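Local atomic coordinates of ABC transporter substrate-binding protein (Staphylococcus aureus subsp. aureus NCTC 8325, PDB entry 3UN6), a protein that probably serves as the substrate-binding component of an ABC-type import system and binds zinc, its physiological ligand being unknown. Residues P43-A48 with A277-G282; N49-K54 with V258-H263; E95-S100 with D310-P315; E130-N133 with D137-F140; H144-H149 with H302-P307. All coordinates share one frame; numbering follows the deposited sequence.

Interaction 1: P43-A48 with A277-G282; sequences PITHSA and AWTSYG. With ZN (zinc ion), chain B.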
# COMPACT_ATOMS: atom_id res chain seq x y z
N PRO A 43 3.64 1.60 -8.66
CA PRO A 43 2.80 0.74 -9.53
C PRO A 43 2.46 -0.63 -8.90
O PRO A 43 2.88 -1.67 -9.37
CB PRO A 43 3.65 0.58 -10.79
CG PRO A 43 5.07 0.59 -10.27
CD PRO A 43 5.06 1.53 -9.06
N ILE A 44 1.67 -0.57 -7.83
CA ILE A 44 1.25 -1.73 -7.09
C ILE A 44 -0.27 -1.66 -7.04
O ILE A 44 -0.85 -0.60 -7.27
CB ILE A 44 1.80 -1.70 -5.69
CG1 ILE A 44 1.44 -0.36 -5.01
CG2 ILE A 44 3.33 -1.90 -5.73
CD1 ILE A 44 1.94 -0.22 -3.57
N THR A 45 -0.93 -2.78 -6.75
CA THR A 45 -2.41 -2.80 -6.69
C THR A 45 -2.96 -1.85 -5.64
O THR A 45 -4.12 -1.42 -5.73
CB THR A 45 -2.99 -4.19 -6.40
OG1 THR A 45 -2.64 -4.59 -5.07
CG2 THR A 45 -2.50 -5.22 -7.42
N HIS A 46 -2.15 -1.50 -4.65
CA HIS A 46 -2.62 -0.64 -3.59
C HIS A 46 -2.88 0.78 -4.04
O HIS A 46 -3.55 1.53 -3.32
CB HIS A 46 -1.68 -0.65 -2.39
CG HIS A 46 -1.49 -2.00 -1.79
ND1 HIS A 46 -0.63 -2.24 -0.75
CD2 HIS A 46 -2.01 -3.21 -2.14
CE1 HIS A 46 -0.66 -3.52 -0.45
NE2 HIS A 46 -1.48 -4.13 -1.28
N SER A 47 -2.39 1.14 -5.22
CA SER A 47 -2.59 2.48 -5.73
C SER A 47 -3.48 2.52 -6.96
O SER A 47 -3.68 3.59 -7.51
CB SER A 47 -1.21 3.09 -6.10
OG SER A 47 -0.73 2.51 -7.30
N ALA A 48 -4.04 1.37 -7.36
CA ALA A 48 -4.80 1.25 -8.60
C ALA A 48 -6.11 2.05 -8.62
O ALA A 48 -6.59 2.39 -9.70
CB ALA A 48 -5.09 -0.22 -8.89
N ALA A 277 -6.96 -10.54 -8.25
CA ALA A 277 -7.77 -11.55 -7.59
C ALA A 277 -7.65 -11.44 -6.07
O ALA A 277 -8.64 -11.64 -5.39
CB ALA A 277 -7.39 -12.94 -8.05
N TRP A 278 -6.47 -11.07 -5.55
CA TRP A 278 -6.27 -11.01 -4.09
C TRP A 278 -6.34 -9.62 -3.46
O TRP A 278 -6.06 -9.46 -2.27
CB TRP A 278 -4.95 -11.73 -3.71
CG TRP A 278 -5.00 -13.19 -3.99
CD1 TRP A 278 -4.72 -13.82 -5.19
CD2 TRP A 278 -5.42 -14.22 -3.09
NE1 TRP A 278 -4.92 -15.17 -5.07
CE2 TRP A 278 -5.35 -15.44 -3.79
CE3 TRP A 278 -5.83 -14.23 -1.75
CZ2 TRP A 278 -5.65 -16.66 -3.19
CZ3 TRP A 278 -6.13 -15.43 -1.16
CH2 TRP A 278 -6.05 -16.63 -1.88
N THR A 279 -6.72 -8.62 -4.25
CA THR A 279 -6.87 -7.26 -3.76
C THR A 279 -8.36 -6.94 -3.84
O THR A 279 -9.05 -7.47 -4.68
CB THR A 279 -6.04 -6.26 -4.60
OG1 THR A 279 -4.70 -6.76 -4.75
CG2 THR A 279 -5.99 -4.88 -3.91
N SER A 280 -8.87 -6.13 -2.93
CA SER A 280 -10.27 -5.69 -3.02
C SER A 280 -10.30 -4.19 -2.77
O SER A 280 -9.31 -3.61 -2.30
CB SER A 280 -11.19 -6.47 -2.07
OG SER A 280 -11.07 -6.02 -0.74
N TYR A 281 -11.40 -3.56 -3.13
CA TYR A 281 -11.55 -2.12 -2.94
C TYR A 281 -12.91 -1.84 -2.25
O TYR A 281 -13.07 -2.19 -1.09
CB TYR A 281 -11.39 -1.40 -4.29
CG TYR A 281 -10.05 -1.70 -4.92
CD1 TYR A 281 -8.95 -0.88 -4.69
CD2 TYR A 281 -9.86 -2.82 -5.72
CE1 TYR A 281 -7.72 -1.15 -5.25
CE2 TYR A 281 -8.63 -3.11 -6.28
CZ TYR A 281 -7.56 -2.28 -6.05
OH TYR A 281 -6.31 -2.55 -6.57
N GLY A 282 -13.86 -1.21 -2.92
CA GLY A 282 -15.17 -0.94 -2.30
C GLY A 282 -15.17 0.20 -1.28
O GLY A 282 -14.81 1.34 -1.60
ZN ZN B . 0.55 -0.99 0.47
O HOH W 1 2.73 -1.54 -0.32

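Interaction 2: N49-K54 with V258-H263; sequences NLMMTK and VDIMTH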
# COMPACT_ATOMS: atom_id res chain seq x y z
N ASN A 49 -6.69 2.36 -7.46
CA ASN A 49 -7.91 3.17 -7.44
C ASN A 49 -7.63 4.59 -7.95
O ASN A 49 -8.53 5.25 -8.41
CB ASN A 49 -8.57 3.22 -6.06
CG ASN A 49 -10.02 3.71 -6.14
OD1 ASN A 49 -10.78 3.26 -6.98
ND2 ASN A 49 -10.37 4.63 -5.28
N LEU A 50 -6.38 5.06 -7.86
CA LEU A 50 -6.02 6.36 -8.43
C LEU A 50 -6.14 6.32 -9.96
O LEU A 50 -6.54 7.32 -10.58
CB LEU A 50 -4.60 6.77 -8.04
CG LEU A 50 -4.38 7.21 -6.60
CD1 LEU A 50 -2.90 7.45 -6.37
CD2 LEU A 50 -5.19 8.46 -6.32
N MSE A 51 -5.78 5.18 -10.57
CA MSE A 51 -5.86 5.01 -12.03
C MSE A 51 -7.34 5.06 -12.43
O MSE A 51 -7.73 5.71 -13.41
CB MSE A 51 -5.27 3.67 -12.49
CG MSE A 51 -3.89 3.19 -11.92
SE MSE A 51 -2.34 4.32 -12.14
CE MSE A 51 -2.49 5.41 -10.50
N MSE A 52 -8.17 4.35 -11.67
CA MSE A 52 -9.60 4.36 -11.95
C MSE A 52 -10.15 5.78 -11.83
O MSE A 52 -10.96 6.21 -12.67
CB MSE A 52 -10.36 3.43 -11.01
CG MSE A 52 -11.80 3.41 -11.27
SE MSE A 52 -12.24 2.60 -13.04
CE MSE A 52 -13.93 3.48 -13.29
N THR A 53 -9.72 6.51 -10.79
CA THR A 53 -10.18 7.89 -10.57
C THR A 53 -9.88 8.75 -11.79
O THR A 53 -10.73 9.50 -12.26
CB THR A 53 -9.55 8.49 -9.29
OG1 THR A 53 -9.86 7.64 -8.18
CG2 THR A 53 -10.08 9.90 -9.02
N LYS A 54 -8.66 8.63 -12.29
CA LYS A 54 -8.19 9.29 -13.48
C LYS A 54 -9.08 8.94 -14.68
O LYS A 54 -9.50 9.83 -15.43
CB LYS A 54 -6.74 8.86 -13.76
CG LYS A 54 -6.07 9.47 -14.97
CD LYS A 54 -5.90 10.93 -14.82
CE LYS A 54 -5.07 11.46 -15.96
NZ LYS A 54 -5.08 12.93 -15.93
N VAL A 258 -8.58 -5.35 -13.36
CA VAL A 258 -7.54 -5.92 -14.23
C VAL A 258 -7.29 -4.99 -15.40
O VAL A 258 -6.16 -4.62 -15.67
CB VAL A 258 -7.91 -7.35 -14.79
CG1 VAL A 258 -6.89 -7.80 -15.85
CG2 VAL A 258 -7.99 -8.39 -13.63
N ASP A 259 -8.36 -4.60 -16.10
CA ASP A 259 -8.25 -3.70 -17.26
C ASP A 259 -7.56 -2.37 -16.90
O ASP A 259 -6.71 -1.88 -17.65
CB ASP A 259 -9.64 -3.44 -17.87
CG ASP A 259 -10.27 -4.72 -18.50
OD1 ASP A 259 -9.52 -5.65 -18.87
OD2 ASP A 259 -11.52 -4.77 -18.64
N ILE A 260 -7.92 -1.78 -15.77
CA ILE A 260 -7.24 -0.55 -15.30
C ILE A 260 -5.74 -0.76 -15.17
O ILE A 260 -4.94 0.01 -15.68
CB ILE A 260 -7.79 -0.06 -13.94
CG1 ILE A 260 -8.95 0.91 -14.16
CG2 ILE A 260 -6.74 0.66 -13.18
CD1 ILE A 260 -8.54 2.22 -14.91
N MSE A 261 -5.36 -1.81 -14.46
CA MSE A 261 -3.96 -2.08 -14.23
C MSE A 261 -3.17 -2.47 -15.48
O MSE A 261 -2.03 -2.02 -15.62
CB MSE A 261 -3.81 -3.14 -13.15
CG MSE A 261 -4.39 -2.68 -11.81
SE MSE A 261 -3.92 -3.92 -10.44
CE MSE A 261 -4.79 -5.36 -10.98
N THR A 262 -3.74 -3.27 -16.37
CA THR A 262 -3.00 -3.67 -17.57
C THR A 262 -2.64 -2.44 -18.37
O THR A 262 -1.57 -2.36 -19.00
CB THR A 262 -3.77 -4.67 -18.46
OG1 THR A 262 -5.07 -4.15 -18.75
CG2 THR A 262 -3.91 -6.02 -17.75
N HIS A 263 -3.53 -1.46 -18.35
CA HIS A 263 -3.29 -0.25 -19.06
C HIS A 263 -2.07 0.52 -18.52
O HIS A 263 -1.18 0.89 -19.29
CB HIS A 263 -4.53 0.64 -18.98
CG HIS A 263 -4.40 1.93 -19.73
ND1 HIS A 263 -4.73 2.04 -21.06
CD2 HIS A 263 -3.94 3.14 -19.35
CE1 HIS A 263 -4.50 3.28 -21.46
NE2 HIS A 263 -4.01 3.97 -20.44

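Interaction 3: E95-S100 with D310-P315; sequences ELAMKS and DDFVEP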
# COMPACT_ATOMS: atom_id res chain seq x y z
N GLU A 95 2.10 3.37 7.78
CA GLU A 95 3.04 3.52 8.90
C GLU A 95 4.04 4.60 8.58
O GLU A 95 4.42 5.35 9.46
CB GLU A 95 3.78 2.21 9.24
CG GLU A 95 2.88 1.04 9.79
CD GLU A 95 2.15 0.22 8.71
OE1 GLU A 95 2.29 0.53 7.50
OE2 GLU A 95 1.46 -0.76 9.07
N LEU A 96 4.46 4.66 7.32
CA LEU A 96 5.44 5.64 6.81
C LEU A 96 4.86 7.05 6.93
O LEU A 96 5.54 7.99 7.37
CB LEU A 96 5.78 5.31 5.35
CG LEU A 96 6.86 6.15 4.66
CD1 LEU A 96 8.15 6.22 5.49
CD2 LEU A 96 7.11 5.59 3.23
N ALA A 97 3.60 7.17 6.51
CA ALA A 97 2.85 8.43 6.63
C ALA A 97 2.64 8.82 8.13
O ALA A 97 2.75 9.97 8.50
CB ALA A 97 1.51 8.30 5.90
N MSE A 98 2.35 7.84 8.98
CA MSE A 98 2.19 8.08 10.43
C MSE A 98 3.49 8.60 11.07
O MSE A 98 3.48 9.49 11.90
CB MSE A 98 1.76 6.79 11.14
CG MSE A 98 0.32 6.38 10.90
SE MSE A 98 -0.07 4.50 11.31
CE MSE A 98 0.34 4.55 13.20
N LYS A 99 4.62 8.00 10.69
CA LYS A 99 5.92 8.40 11.20
C LYS A 99 6.23 9.83 10.75
O LYS A 99 6.63 10.65 11.55
CB LYS A 99 7.01 7.45 10.69
CG LYS A 99 8.42 7.87 11.00
CD LYS A 99 8.69 7.89 12.48
CE LYS A 99 10.14 8.30 12.74
NZ LYS A 99 10.45 8.48 14.18
N SER A 100 6.02 10.10 9.47
CA SER A 100 6.22 11.42 8.92
C SER A 100 5.33 12.40 9.71
O SER A 100 5.76 13.49 10.10
CB SER A 100 5.90 11.43 7.43
OG SER A 100 6.25 12.68 6.86
N ASP A 310 -7.59 11.28 15.35
CA ASP A 310 -7.99 12.67 15.02
C ASP A 310 -6.83 13.56 14.55
O ASP A 310 -7.05 14.59 13.92
CB ASP A 310 -8.74 13.31 16.19
CG ASP A 310 -10.13 12.72 16.38
OD1 ASP A 310 -10.68 12.16 15.41
OD2 ASP A 310 -10.69 12.83 17.48
N ASP A 311 -5.60 13.19 14.84
CA ASP A 311 -4.47 13.98 14.39
C ASP A 311 -3.97 13.56 13.03
O ASP A 311 -3.36 14.36 12.32
CB ASP A 311 -3.34 13.88 15.38
CG ASP A 311 -3.69 14.48 16.73
OD1 ASP A 311 -4.42 15.50 16.76
OD2 ASP A 311 -3.22 13.94 17.76
N PHE A 312 -4.23 12.31 12.65
CA PHE A 312 -3.73 11.76 11.38
C PHE A 312 -4.82 11.63 10.32
O PHE A 312 -4.62 11.98 9.17
CB PHE A 312 -3.11 10.38 11.68
CG PHE A 312 -2.58 9.66 10.48
CD1 PHE A 312 -1.45 10.13 9.81
CD2 PHE A 312 -3.16 8.49 10.05
CE1 PHE A 312 -0.96 9.46 8.71
CE2 PHE A 312 -2.66 7.81 8.96
CZ PHE A 312 -1.56 8.29 8.29
N VAL A 313 -5.98 11.14 10.73
CA VAL A 313 -7.04 10.87 9.81
C VAL A 313 -8.05 11.99 9.74
O VAL A 313 -8.43 12.55 10.76
CB VAL A 313 -7.79 9.56 10.21
CG1 VAL A 313 -8.93 9.28 9.23
CG2 VAL A 313 -6.80 8.37 10.30
N GLU A 314 -8.43 12.35 8.52
CA GLU A 314 -9.51 13.31 8.29
C GLU A 314 -10.58 12.55 7.49
O GLU A 314 -10.57 12.56 6.24
CB GLU A 314 -9.05 14.57 7.57
CG GLU A 314 -10.21 15.54 7.35
CD GLU A 314 -10.99 15.80 8.65
OE1 GLU A 314 -12.18 15.41 8.73
OE2 GLU A 314 -10.37 16.32 9.61
N PRO A 315 -11.52 11.90 8.19
CA PRO A 315 -12.50 11.06 7.53
C PRO A 315 -13.73 11.80 7.00
O PRO A 315 -14.61 11.16 6.41
CB PRO A 315 -12.92 10.13 8.65
CG PRO A 315 -12.93 11.04 9.85
CD PRO A 315 -11.81 12.03 9.63

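Interaction 4: E130-N133 with D137-F140; sequences EFNN and DYHF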
# COMPACT_ATOMS: atom_id res chain seq x y z
N GLU A 130 9.76 -25.32 6.97
CA GLU A 130 11.20 -25.22 6.79
C GLU A 130 11.76 -24.36 7.92
O GLU A 130 12.82 -24.64 8.45
CB GLU A 130 11.53 -24.52 5.46
CG GLU A 130 12.55 -25.24 4.60
CD GLU A 130 11.92 -26.39 3.82
OE1 GLU A 130 10.75 -26.26 3.42
OE2 GLU A 130 12.60 -27.41 3.60
N PHE A 131 11.02 -23.31 8.28
CA PHE A 131 11.47 -22.36 9.29
C PHE A 131 11.60 -22.95 10.70
O PHE A 131 10.67 -23.57 11.21
CB PHE A 131 10.54 -21.14 9.30
CG PHE A 131 10.51 -20.39 7.99
CD1 PHE A 131 11.47 -19.43 7.70
CD2 PHE A 131 9.52 -20.65 7.06
CE1 PHE A 131 11.45 -18.74 6.49
CE2 PHE A 131 9.48 -19.95 5.85
CZ PHE A 131 10.44 -19.00 5.57
N ASN A 132 12.77 -22.74 11.30
CA ASN A 132 13.05 -23.24 12.64
C ASN A 132 14.05 -22.35 13.37
O ASN A 132 14.60 -21.41 12.79
CB ASN A 132 13.58 -24.67 12.54
CG ASN A 132 14.87 -24.75 11.73
OD1 ASN A 132 15.89 -24.18 12.11
ND2 ASN A 132 14.82 -25.50 10.63
N ASN A 133 14.29 -22.64 14.65
CA ASN A 133 15.23 -21.88 15.48
C ASN A 133 16.61 -22.50 15.55
O ASN A 133 17.50 -21.98 16.23
CB ASN A 133 14.69 -21.82 16.91
CG ASN A 133 13.41 -21.08 17.00
OD1 ASN A 133 13.31 -19.94 16.54
ND2 ASN A 133 12.41 -21.71 17.60
N ASP A 137 19.88 -17.34 10.74
CA ASP A 137 18.83 -16.38 10.58
C ASP A 137 18.25 -16.36 9.15
O ASP A 137 18.93 -16.70 8.18
CB ASP A 137 19.44 -15.04 11.00
CG ASP A 137 18.58 -13.87 10.70
OD1 ASP A 137 18.17 -13.19 11.66
OD2 ASP A 137 18.33 -13.62 9.50
N TYR A 138 16.97 -16.00 9.04
CA TYR A 138 16.30 -15.88 7.76
C TYR A 138 16.26 -14.40 7.36
O TYR A 138 16.02 -13.53 8.20
CB TYR A 138 14.90 -16.47 7.84
CG TYR A 138 14.90 -17.93 8.29
CD1 TYR A 138 15.33 -18.93 7.44
CD2 TYR A 138 14.49 -18.28 9.57
CE1 TYR A 138 15.35 -20.27 7.85
CE2 TYR A 138 14.50 -19.61 9.99
CZ TYR A 138 14.92 -20.60 9.13
OH TYR A 138 14.93 -21.91 9.54
N HIS A 139 16.49 -14.12 6.08
CA HIS A 139 16.52 -12.74 5.60
C HIS A 139 15.35 -12.37 4.70
O HIS A 139 15.12 -12.98 3.64
CB HIS A 139 17.86 -12.47 4.94
CG HIS A 139 19.01 -12.60 5.88
ND1 HIS A 139 19.54 -11.53 6.56
CD2 HIS A 139 19.68 -13.69 6.32
CE1 HIS A 139 20.51 -11.95 7.35
NE2 HIS A 139 20.62 -13.25 7.22
N PHE A 140 14.60 -11.37 5.14
CA PHE A 140 13.43 -10.92 4.43
C PHE A 140 13.52 -9.51 3.87
O PHE A 140 13.88 -8.57 4.58
CB PHE A 140 12.19 -11.03 5.34
CG PHE A 140 11.67 -12.43 5.47
CD1 PHE A 140 10.83 -12.96 4.51
CD2 PHE A 140 12.05 -13.23 6.54
CE1 PHE A 140 10.35 -14.26 4.62
CE2 PHE A 140 11.58 -14.53 6.64
CZ PHE A 140 10.74 -15.04 5.69

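Interaction 5: H144-H149 with H302-P307; sequences HRYSTH and HLFNPP. With PO4 (phosphate ion), chain F; PO4 (phosphate ion), chain E.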
# COMPACT_ATOMS: atom_id res chain seq x y z
N HIS A 144 9.91 -1.00 3.27
CA HIS A 144 10.36 0.05 4.17
C HIS A 144 10.24 -0.50 5.59
O HIS A 144 9.41 -1.37 5.85
CB HIS A 144 9.47 1.31 4.05
CG HIS A 144 10.12 2.55 4.58
ND1 HIS A 144 10.13 2.88 5.92
CD2 HIS A 144 10.81 3.53 3.94
CE1 HIS A 144 10.80 4.01 6.08
NE2 HIS A 144 11.22 4.43 4.90
N ARG A 145 11.07 -0.02 6.51
CA ARG A 145 10.95 -0.46 7.91
C ARG A 145 9.56 -0.11 8.51
O ARG A 145 9.06 -0.82 9.36
CB ARG A 145 12.07 0.10 8.77
CG ARG A 145 12.20 1.61 8.78
CD ARG A 145 13.55 1.95 9.38
NE ARG A 145 13.80 3.37 9.45
CZ ARG A 145 14.19 4.14 8.43
NH1 ARG A 145 14.31 3.64 7.21
NH2 ARG A 145 14.42 5.42 8.64
N TYR A 146 8.97 0.99 8.07
CA TYR A 146 7.64 1.39 8.56
C TYR A 146 6.64 0.91 7.54
O TYR A 146 6.22 1.67 6.65
CB TYR A 146 7.57 2.91 8.79
CG TYR A 146 8.71 3.40 9.68
CD1 TYR A 146 8.92 2.84 10.94
CD2 TYR A 146 9.54 4.44 9.27
CE1 TYR A 146 9.97 3.28 11.75
CE2 TYR A 146 10.59 4.88 10.08
CZ TYR A 146 10.78 4.30 11.32
OH TYR A 146 11.81 4.72 12.13
N SER A 147 6.27 -0.35 7.67
CA SER A 147 5.35 -0.96 6.73
C SER A 147 4.56 -2.06 7.38
O SER A 147 4.99 -2.64 8.35
CB SER A 147 6.11 -1.52 5.53
OG SER A 147 6.97 -2.62 5.87
N THR A 148 3.37 -2.31 6.83
CA THR A 148 2.52 -3.42 7.25
C THR A 148 3.23 -4.75 6.94
O THR A 148 2.98 -5.76 7.57
CB THR A 148 1.17 -3.31 6.53
OG1 THR A 148 0.49 -2.16 7.02
CG2 THR A 148 0.25 -4.57 6.74
N HIS A 149 4.12 -4.73 5.96
CA HIS A 149 4.89 -5.91 5.56
C HIS A 149 5.78 -6.37 6.69
O HIS A 149 5.82 -7.56 6.98
CB HIS A 149 5.68 -5.56 4.30
CG HIS A 149 4.82 -4.96 3.25
ND1 HIS A 149 4.66 -3.60 3.11
CD2 HIS A 149 3.96 -5.54 2.36
CE1 HIS A 149 3.79 -3.36 2.15
NE2 HIS A 149 3.35 -4.52 1.68
N HIS A 302 7.71 -1.09 19.13
CA HIS A 302 8.49 0.11 19.42
C HIS A 302 8.93 0.86 18.16
O HIS A 302 9.94 1.54 18.18
CB HIS A 302 9.74 -0.25 20.23
CG HIS A 302 9.45 -0.91 21.54
ND1 HIS A 302 9.27 -0.20 22.70
CD2 HIS A 302 9.32 -2.22 21.87
CE1 HIS A 302 9.04 -1.03 23.70
NE2 HIS A 302 9.07 -2.26 23.22
N LEU A 303 8.17 0.77 17.07
CA LEU A 303 8.59 1.46 15.85
C LEU A 303 8.73 2.98 16.07
O LEU A 303 9.78 3.56 15.77
CB LEU A 303 7.65 1.14 14.68
CG LEU A 303 7.64 -0.31 14.20
CD1 LEU A 303 6.76 -0.42 12.95
CD2 LEU A 303 9.03 -0.81 13.89
N PHE A 304 7.69 3.59 16.61
CA PHE A 304 7.68 5.04 16.90
C PHE A 304 6.37 5.28 17.65
O PHE A 304 5.53 4.39 17.67
CB PHE A 304 7.75 5.89 15.61
CG PHE A 304 6.66 5.60 14.61
CD1 PHE A 304 6.82 4.61 13.65
CD2 PHE A 304 5.46 6.31 14.64
CE1 PHE A 304 5.82 4.33 12.73
CE2 PHE A 304 4.44 6.03 13.73
CZ PHE A 304 4.62 5.04 12.77
N ASN A 305 6.19 6.43 18.30
CA ASN A 305 4.90 6.65 18.96
C ASN A 305 3.93 7.14 17.90
O ASN A 305 4.15 8.21 17.31
CB ASN A 305 4.93 7.60 20.16
CG ASN A 305 3.61 7.55 20.95
OD1 ASN A 305 3.48 6.77 21.90
ND2 ASN A 305 2.61 8.31 20.50
N PRO A 306 2.87 6.35 17.65
CA PRO A 306 1.94 6.68 16.58
C PRO A 306 1.02 7.85 16.93
O PRO A 306 0.72 8.07 18.11
CB PRO A 306 1.13 5.38 16.39
CG PRO A 306 1.14 4.74 17.72
CD PRO A 306 2.43 5.16 18.41
N PRO A 307 0.60 8.61 15.91
CA PRO A 307 -0.31 9.72 16.13
C PRO A 307 -1.74 9.20 16.35
O PRO A 307 -2.11 8.13 15.85
CB PRO A 307 -0.21 10.50 14.82
CG PRO A 307 0.11 9.50 13.81
CD PRO A 307 0.99 8.50 14.50
P PO4 F . 14.18 6.37 4.87
O1 PO4 F . 14.53 4.92 4.65
O2 PO4 F . 12.70 6.59 4.69
O3 PO4 F . 14.52 6.77 6.29
O4 PO4 F . 14.98 7.21 3.91
P PO4 E . 14.26 7.01 12.19
O1 PO4 E . 15.73 7.04 11.87
O2 PO4 E . 13.57 6.04 11.27
O3 PO4 E . 14.08 6.54 13.62
O4 PO4 E . 13.63 8.37 12.02

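Interaction 1: P43-A48 with A277-G282
Tyr281 and Thr45 meet through a short hydrogen bond in which Tyr281 OH donates to Thr45 O at 2.6 Å. The acceptor lies at the ring edge, near the ring plane, while the donor is tilted 26° from the carbonyl plane. Ala48 N reaches this oxygen from the opposite face, with Ala48 N to Thr45 O at 3.2 Å, and the carbonyl is gripped from both faces. Ala48 CB rests 3.5 Å from Tyr281 OH. Beside this, Thr45 OG1 donates to Thr279 OG1 at 3.0 Å; Thr279 OG1 is in turn hydrogen-bonded to Ser275 O, which extends the polar chain into helix 269-277. At Thr45 the hydroxyl sits between backbone N and carbonyl carbon (chi1 67°), aimed across the contact. In this fold, consistent with the type 2 periplasmic binding proteins, the 3-10 turn 45-47 joins strand 36-41 to helix 48-58 and meets the short strand 279-280, which pairs with strand 112-122 of the six-stranded sheet. The same turn carries His46, whose ND1 binds the zinc ion at 2.1 Å beside a water, Cys220 and Cys221. The His46 ring stacks on His114, and its NE2 makes a weak hydrogen bond to Gly117 O.

Interaction 2: N49-K54 with V258-H263
Ile260 of helix 254-264 pushes its side chain against two consecutive selenomethionines, Met51 and Met52, of helix 48-58. CG2 meets Met51, while the CG1-CD1 branch lies against Met52 and the Met51 backbone. Anti to the backbone N, CG2 presses hard: Ile260 CG2 to Met51 CB is 3.4 Å, closer than two carbons normally pack. The chi1 of Ile260, -91°, is pulled off a staggered value, in keeping with that squeeze. On the other branch, Ile260 CD1 lies 3.8 Å from Met52 CA and close to the backbone oxygen of Met51. Met52 starts with CG anti to its own N and bends at chi2 (67°), bringing the selenium across the isoleucine, with Met52 SE to Ile260 CG1 at 3.9 Å; these two side chains cross at about a right angle. Met51 behaves differently: bent at both chi2 and chi3, it offers only its root carbons to Ile260 while its end leads away. Helix 48-58, which follows strand 36-41 and the zinc-site turn, thus has helix 254-264 against Met51 and Met52, Ser247 and Lys250 of helix 234-250 against Met52, and Leu69 of strand 66-71 against Met51. No hydrogen bond spans the contact. Its cohesion therefore rests on dispersion and on the fit of a branched side chain against two bent ones, in a buried apolar seam.

Interaction 3: E95-S100 with D310-P315
Phe312 and Met98, a selenomethionine, form a Met-aromatic contact with a CH-pi component, joining helix 94-102, which directly follows strand 89-93 of the five-stranded sheet, to the end of the short helix 309-312 near the C-terminus. The CH-pi part is the more direct. Met98 CG stands over one face of the ring, offset toward the rim, 3.8 Å from the Phe312 centroid and 15° off the ring normal. The two side chains cross at about a right angle. The selenium is a looser partner: the nearly extended chi2 (161°) carries Met98 SE on to an oblique position 5.3 Å from the Phe312 centroid. A bend at chi3 then places the CE methyl of Met98, which reaches Pro306; Tyr291 and Ile294 of helix 288-300 touch the same side chain. Apolar packing supplies the rest. Ala97 CB meets the ring at its edge, in plane, with Ala97 CB to Phe312 CZ at 3.9 Å, while the ring also borders the peptide that links Ala97 to Met98. Phe312 reaches this place with CG anti to its backbone N (chi1 179°), extended toward helix 94-102; Ile94 and Lys101 of that helix touch it too. Hydrogen bonds do not cross between the two segments, but backbone bonds from Phe312 and Glu314 to Ala109 fasten this C-terminal part beside strand 108-110. Where the ring borders the linking peptide, Phe312 CE1 is 3.7 Å from Met98 N.

Interaction 4: E130-N133 with D137-F140
The loop before strand 138-142 folds back on the start of that strand, in the six-stranded sheet, through Phe131 and Tyr138. Their rings make a T-shaped (edge-to-face) pair: the edge of Phe131 points at the face of Tyr138, centroids 4.9 Å apart and planes at 71°. Phe131 CD1 stands over the centre of the tyrosine ring and lies 3.7 Å from Tyr138 CD2. Beyond it, Phe131 CE1 meets the edge of Phe140, 3.9 Å from Phe140 CZ, and the phenylalanine thus touches two residues on one side of the strand. The phenol is fixed at its far end, since Asn132 N donates to Tyr138 OH at 2.9 Å with an N-H...O angle of 156°. Asn132 brings its amide end near the phenol oxygen (chi1 60°), crossing the tyrosine at about a right angle. Its OD1 accepts from Asn134 N, an Asx turn that starts the bend between the two segments. Phe140 also meets Phe167, Tyr138 meets His166, and Leu160 and Met126 touch Phe131. The whole is a loop-to-strand return at the start of strand 138-142 of the six-stranded sheet, packed by an aromatic cluster away from the zinc site.

Interaction 5: H144-H149 with H302-P307
Tyr146 and Leu303 bring the two backbones closest, with 7.4 Å between Tyr146 CA and Leu303 CA and no hydrogen bond across. Tyr146 meets Phe304 and Leu303; with Phe304 it makes a T-shaped pair, the phenylalanine edge pointing at the tyrosine face, planes at 88° and centroids 5.4 Å apart. Tyr146 CD1 lies 3.9 Å from Phe304 CD1. Phe304 takes a chi1 of 57°, placing CG between its own N and carbonyl carbon and the ring toward the tyrosine. Arg145 CG stands over the centre of the Tyr146 ring. The arginine extends to two phosphate ions, probably from the crystallisation liquor: Arg145 NH2 donates to O3 of the chain F phosphate at 2.7 Å and to O2 of the chain E phosphate at 2.8 Å. Arg145 NH1 donates to O1 of the chain F phosphate at 2.9 Å and forms a salt bridge with Glu171. Tyr146 OH approaches the chain E O2 at a doubtfully short distance. His144 NE2 donates to O2 of the chain F phosphate at 2.6 Å and His144 ND1 accepts from Tyr146 N, so bonds at both nitrogens fix the rotation of the ring. Ser147 OG, at the N-cap of helix 148-159, donates to His144 O at 2.7 Å and caps Tyr150 N. Around this, Phe304 touches Met98 of helix 94-102 and Val298 of helix 288-300, and His144 and Ser147 touch Leu93 of strand 89-93.

Overall arrangement
Interactions 1 and 2 adjoin, centres 10 Å apart, the first at the turn before helix 48-58 and the second on that helix; Met261 of interaction 2 touches Thr45 and Ala48. Interactions 3 and 5 form a second group, centres 11 Å apart, sharing packing among helices 94-102 and 288-300 and a probable hydrogen bond between Glu95 and Thr148. Interaction 4, at the start of strand 138-142, lies apart in space, 22 Å or more by centres, though its strand leads on to interaction 5. Along the chain, interaction 2 is nested within interaction 1, and 5 within 3, while 1 crosses 3. Segments from the last quarter of the chain return to both groups, interaction 1 holding the zinc ligand His46, consistent with a two-lobed binding protein.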